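Local coordinates for uncharacterized protein A6V7T0 (Pseudomonas aeruginosa, PDB 3K12) that is of unknown function but belongs to the YjgF-like family of small alpha/beta proteins, here assembled as a trimer, at residues 40-45 / 104-109. Numbering follows the deposited sequence.
Sequences RQILEN and WRVEMI
I42 splits its two branches over the strand: CG1 is anti to the carbonyl carbon (chi1 -71°) and the chain runs on extended through chi2 (161°), which carries CD1 to V106, while CG2, anti to the backbone N, is left to meet M108. That residue is a selenomethionine; beyond CG its chain is extended too, and it lifts the selenium off the sheet toward the helix. The selenium sits against two methyls at once, CG2 of I42 at 3.8 Å from M108 SE and CD2 of L43 at 3.9 Å from the same atom. I42 reaches both V106 and M108. Its CD1 touches V106 CG1 at 3.5 Å and comes equally close, 3.5 Å, to V106 O, so the methyl lies against backbone as well as side chain.

Segment 40-45 belongs to the long helix 35-52, and segment 104-109 leads into strand 106-113, an inner strand of the mixed sheet flanked by 20-26 and 60-67. Helices packed on one face of such a sheet make up the alpha/beta fold of the YjgF-like family. Here the axes of helix piece 40-45 and strand piece 106-109 come within 9.3 Å and run 21° from parallel, and I42 stands nearest M108, with 7.6 Å between the two CA atoms. No hydrogen bond joins the segments; the contact is apolar and buried. V106 and M108 point toward the helix, whereas E107 between them points away and packs on A93 of the second subunit. Helix 73-83 closes the flank, with V79 and W83 against L43 and L76 against M108. Just before the strand, the backbone N of R105 is hydrogen-bonded to Q38 OE1, one turn upstream of I42 on the helix.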
ATOM      1  N   ARG D  40      -6.927   0.142  18.913  1.00 17.02           N
ATOM      2  CA  ARG D  40      -6.565   1.293  19.735  1.00 18.15           C
ATOM      3  C   ARG D  40      -5.056   1.332  19.968  1.00 16.67           C
ATOM      4  O   ARG D  40      -4.457   2.393  19.858  1.00 17.85           O
ATOM      5  CB  ARG D  40      -7.214   1.173  21.112  1.00 18.99           C
ATOM      6  CG  ARG D  40      -8.697   1.126  21.111  1.00 22.35           C
ATOM      7  CD  ARG D  40      -9.299   0.745  22.510  1.00 25.15           C
ATOM      8  NE  ARG D  40     -10.745   0.875  22.379  1.00 25.04           N
ATOM      9  CZ  ARG D  40     -11.330   2.060  22.181  1.00 24.56           C
ATOM     10  NH1 ARG D  40     -12.632   2.159  21.992  1.00 26.52           N
ATOM     11  NH2 ARG D  40     -10.578   3.146  22.176  1.00 27.04           N
ATOM     12  N   GLN D  41      -4.481   0.191  20.336  1.00 16.44           N
ATOM     13  CA  GLN D  41      -3.019   0.101  20.551  1.00 16.11           C
ATOM     14  C   GLN D  41      -2.241   0.595  19.330  1.00 15.38           C
ATOM     15  O   GLN D  41      -1.281   1.368  19.460  1.00 15.54           O
ATOM     16  CB  GLN D  41      -2.555  -1.313  20.854  1.00 16.54           C
ATOM     17  CG  GLN D  41      -2.918  -1.844  22.251  1.00 19.56           C
ATOM     18  CD  GLN D  41      -2.452  -3.267  22.416  1.00 20.72           C
ATOM     19  OE1 GLN D  41      -1.259  -3.560  22.295  1.00 21.48           O
ATOM     20  NE2 GLN D  41      -3.398  -4.183  22.652  1.00 25.47           N
ATOM     21  N   ILE D  42      -2.664   0.133  18.152  1.00 14.31           N
ATOM     22  CA  ILE D  42      -2.007   0.488  16.901  1.00 13.82           C
ATOM     23  C   ILE D  42      -2.168   1.965  16.608  1.00 11.98           C
ATOM     24  O   ILE D  42      -1.193   2.638  16.304  1.00 12.19           O
ATOM     25  CB  ILE D  42      -2.540  -0.377  15.748  1.00 13.22           C
ATOM     26  CG1 ILE D  42      -2.039  -1.823  15.883  1.00 13.52           C
ATOM     27  CG2 ILE D  42      -2.143   0.231  14.376  1.00 15.36           C
ATOM     28  CD1 ILE D  42      -2.851  -2.807  15.079  1.00 16.45           C
ATOM     29  N   LEU D  43      -3.398   2.489  16.694  1.00 12.07           N
ATOM     30  CA  LEU D  43      -3.594   3.887  16.436  1.00 13.53           C
ATOM     31  C   LEU D  43      -2.865   4.765  17.437  1.00 13.04           C
ATOM     32  O   LEU D  43      -2.386   5.843  17.072  1.00 13.10           O
ATOM     33  CB  LEU D  43      -5.087   4.246  16.378  1.00 13.45           C
ATOM     34  CG  LEU D  43      -5.827   3.623  15.172  1.00 13.76           C
ATOM     35  CD1 LEU D  43      -7.349   3.760  15.398  1.00 16.33           C
ATOM     36  CD2 LEU D  43      -5.447   4.343  13.905  1.00 15.53           C
ATOM     37  N   GLU D  44      -2.776   4.308  18.703  1.00 14.71           N
ATOM     38  CA  GLU D  44      -1.996   5.098  19.653  0.50 15.06           C
ATOM     39  C   GLU D  44      -0.506   5.119  19.311  1.00 14.69           C
ATOM     40  O   GLU D  44       0.130   6.179  19.420  1.00 15.02           O
ATOM     41  CB  GLU D  44      -2.172   4.645  21.093  0.50 15.95           C
ATOM     42  CG  GLU D  44      -1.262   5.466  21.976  0.50 16.41           C
ATOM     43  CD  GLU D  44      -1.547   5.330  23.429  0.50 20.64           C
ATOM     44  OE1 GLU D  44      -1.615   6.382  24.105  0.50 17.83           O
ATOM     45  OE2 GLU D  44      -1.677   4.177  23.881  0.50 22.95           O
ATOM     46  N   ASN D  45       0.046   3.986  18.887  1.00 14.15           N
ATOM     47  CA  ASN D  45       1.466   3.984  18.530  1.00 13.86           C
ATOM     48  C   ASN D  45       1.718   4.840  17.283  1.00 12.66           C
ATOM     49  O   ASN D  45       2.719   5.579  17.202  1.00 12.40           O
ATOM     50  CB  ASN D  45       1.995   2.570  18.292  1.00 14.39           C
ATOM     51  CG  ASN D  45       3.524   2.531  18.308  1.00 17.75           C
ATOM     52  OD1 ASN D  45       4.149   2.963  19.301  1.00 21.00           O
ATOM     53  ND2 ASN D  45       4.144   2.040  17.221  1.00 20.37           N
ATOM     54  N   TRP D 104      -2.299 -11.616  15.934  1.00 19.44           N
ATOM     55  CA  TRP D 104      -2.585 -10.276  15.442  1.00 18.90           C
ATOM     56  C   TRP D 104      -3.925 -10.256  14.727  1.00 18.26           C
ATOM     57  O   TRP D 104      -4.146 -11.067  13.829  1.00 19.92           O
ATOM     58  CB  TRP D 104      -1.516  -9.879  14.428  1.00 18.47           C
ATOM     59  CG  TRP D 104      -0.133  -9.759  15.017  1.00 18.41           C
ATOM     60  CD1 TRP D 104       0.202  -9.623  16.342  1.00 19.86           C
ATOM     61  CD2 TRP D 104       1.090  -9.745  14.288  1.00 19.55           C
ATOM     62  NE1 TRP D 104       1.574  -9.532  16.475  1.00 19.35           N
ATOM     63  CE2 TRP D 104       2.140  -9.602  15.226  1.00 18.65           C
ATOM     64  CE3 TRP D 104       1.407  -9.832  12.930  1.00 19.35           C
ATOM     65  CZ2 TRP D 104       3.481  -9.548  14.840  1.00 20.71           C
ATOM     66  CZ3 TRP D 104       2.753  -9.787  12.549  1.00 19.19           C
ATOM     67  CH2 TRP D 104       3.761  -9.655  13.499  1.00 19.80           C
ATOM     68  N   ARG D 105      -4.807  -9.334  15.109  1.00 17.73           N
ATOM     69  CA  ARG D 105      -6.129  -9.274  14.492  1.00 17.22           C
ATOM     70  C   ARG D 105      -6.123  -8.241  13.373  1.00 16.80           C
ATOM     71  O   ARG D 105      -7.023  -8.248  12.526  1.00 17.01           O
ATOM     72  CB  ARG D 105      -7.215  -8.916  15.528  1.00 17.68           C
ATOM     73  CG  ARG D 105      -7.456 -10.032  16.552  1.00 19.05           C
ATOM     74  CD  ARG D 105      -8.505  -9.652  17.593  1.00 20.58           C
ATOM     75  NE  ARG D 105      -8.729 -10.813  18.468  1.00 22.83           N
ATOM     76  CZ  ARG D 105      -9.520 -11.845  18.186  1.00 24.24           C
ATOM     77  NH1 ARG D 105     -10.250 -11.885  17.077  1.00 25.45           N
ATOM     78  NH2 ARG D 105      -9.600 -12.861  19.045  1.00 26.30           N
ATOM     79  N   VAL D 106      -5.111  -7.376  13.359  1.00 15.85           N
ATOM     80  CA  VAL D 106      -5.073  -6.301  12.376  1.00 15.58           C
ATOM     81  C   VAL D 106      -3.652  -5.748  12.280  1.00 15.20           C
ATOM     82  O   VAL D 106      -2.872  -5.787  13.236  1.00 14.33           O
ATOM     83  CB  VAL D 106      -6.090  -5.165  12.716  1.00 15.38           C
ATOM     84  CG1 VAL D 106      -5.765  -4.475  14.044  1.00 16.32           C
ATOM     85  CG2 VAL D 106      -6.214  -4.163  11.552  1.00 18.11           C
ATOM     86  N   GLU D 107      -3.320  -5.244  11.098  1.00 14.50           N
ATOM     87  CA  GLU D 107      -2.051  -4.597  10.860  1.00 14.25           C
ATOM     88  C   GLU D 107      -2.315  -3.398   9.972  1.00 13.54           C
ATOM     89  O   GLU D 107      -3.120  -3.494   9.041  1.00 14.62           O
ATOM     90  CB  GLU D 107      -1.081  -5.562  10.190  1.00 14.86           C
ATOM     91  CG  GLU D 107       0.291  -4.930   9.881  1.00 16.30           C
ATOM     92  CD  GLU D 107       1.388  -5.947   9.534  1.00 19.93           C
ATOM     93  OE1 GLU D 107       2.517  -5.499   9.172  1.00 21.73           O
ATOM     94  OE2 GLU D 107       1.159  -7.167   9.638  1.00 20.98           O
HETATM   95  N   MSE D 108      -1.675  -2.272  10.267  1.00 12.09           N
HETATM   96  CA  MSE D 108      -1.865  -1.034   9.487  1.00 12.26           C
HETATM   97  C   MSE D 108      -0.540  -0.547   8.944  1.00 12.58           C
HETATM   98  O   MSE D 108       0.514  -0.687   9.602  1.00 13.63           O
HETATM   99  CB  MSE D 108      -2.434   0.054  10.358  1.00 12.68           C
HETATM  100  CG  MSE D 108      -3.880  -0.259  10.726  1.00 14.65           C
HETATM  101 SE   MSE D 108      -4.695   1.218  11.669  1.00 20.46          SE
HETATM  102  CE  MSE D 108      -6.360   0.385  12.190  1.00 21.36           C
ATOM    103  N   ILE D 109      -0.602   0.074   7.768  1.00 11.34           N
ATOM    104  CA  ILE D 109       0.570   0.647   7.087  1.00 11.32           C
ATOM    105  C   ILE D 109       0.208   2.068   6.685  1.00 10.86           C
ATOM    106  O   ILE D 109      -0.869   2.293   6.105  1.00 11.19           O
ATOM    107  CB  ILE D 109       0.932  -0.150   5.800  1.00 11.00           C
ATOM    108  CG1 ILE D 109       0.913  -1.651   6.063  1.00 13.72           C
ATOM    109  CG2 ILE D 109       2.308   0.311   5.279  1.00 13.21           C
ATOM    110  CD1 ILE D 109       0.857  -2.521   4.763  1.00 16.10           C
TER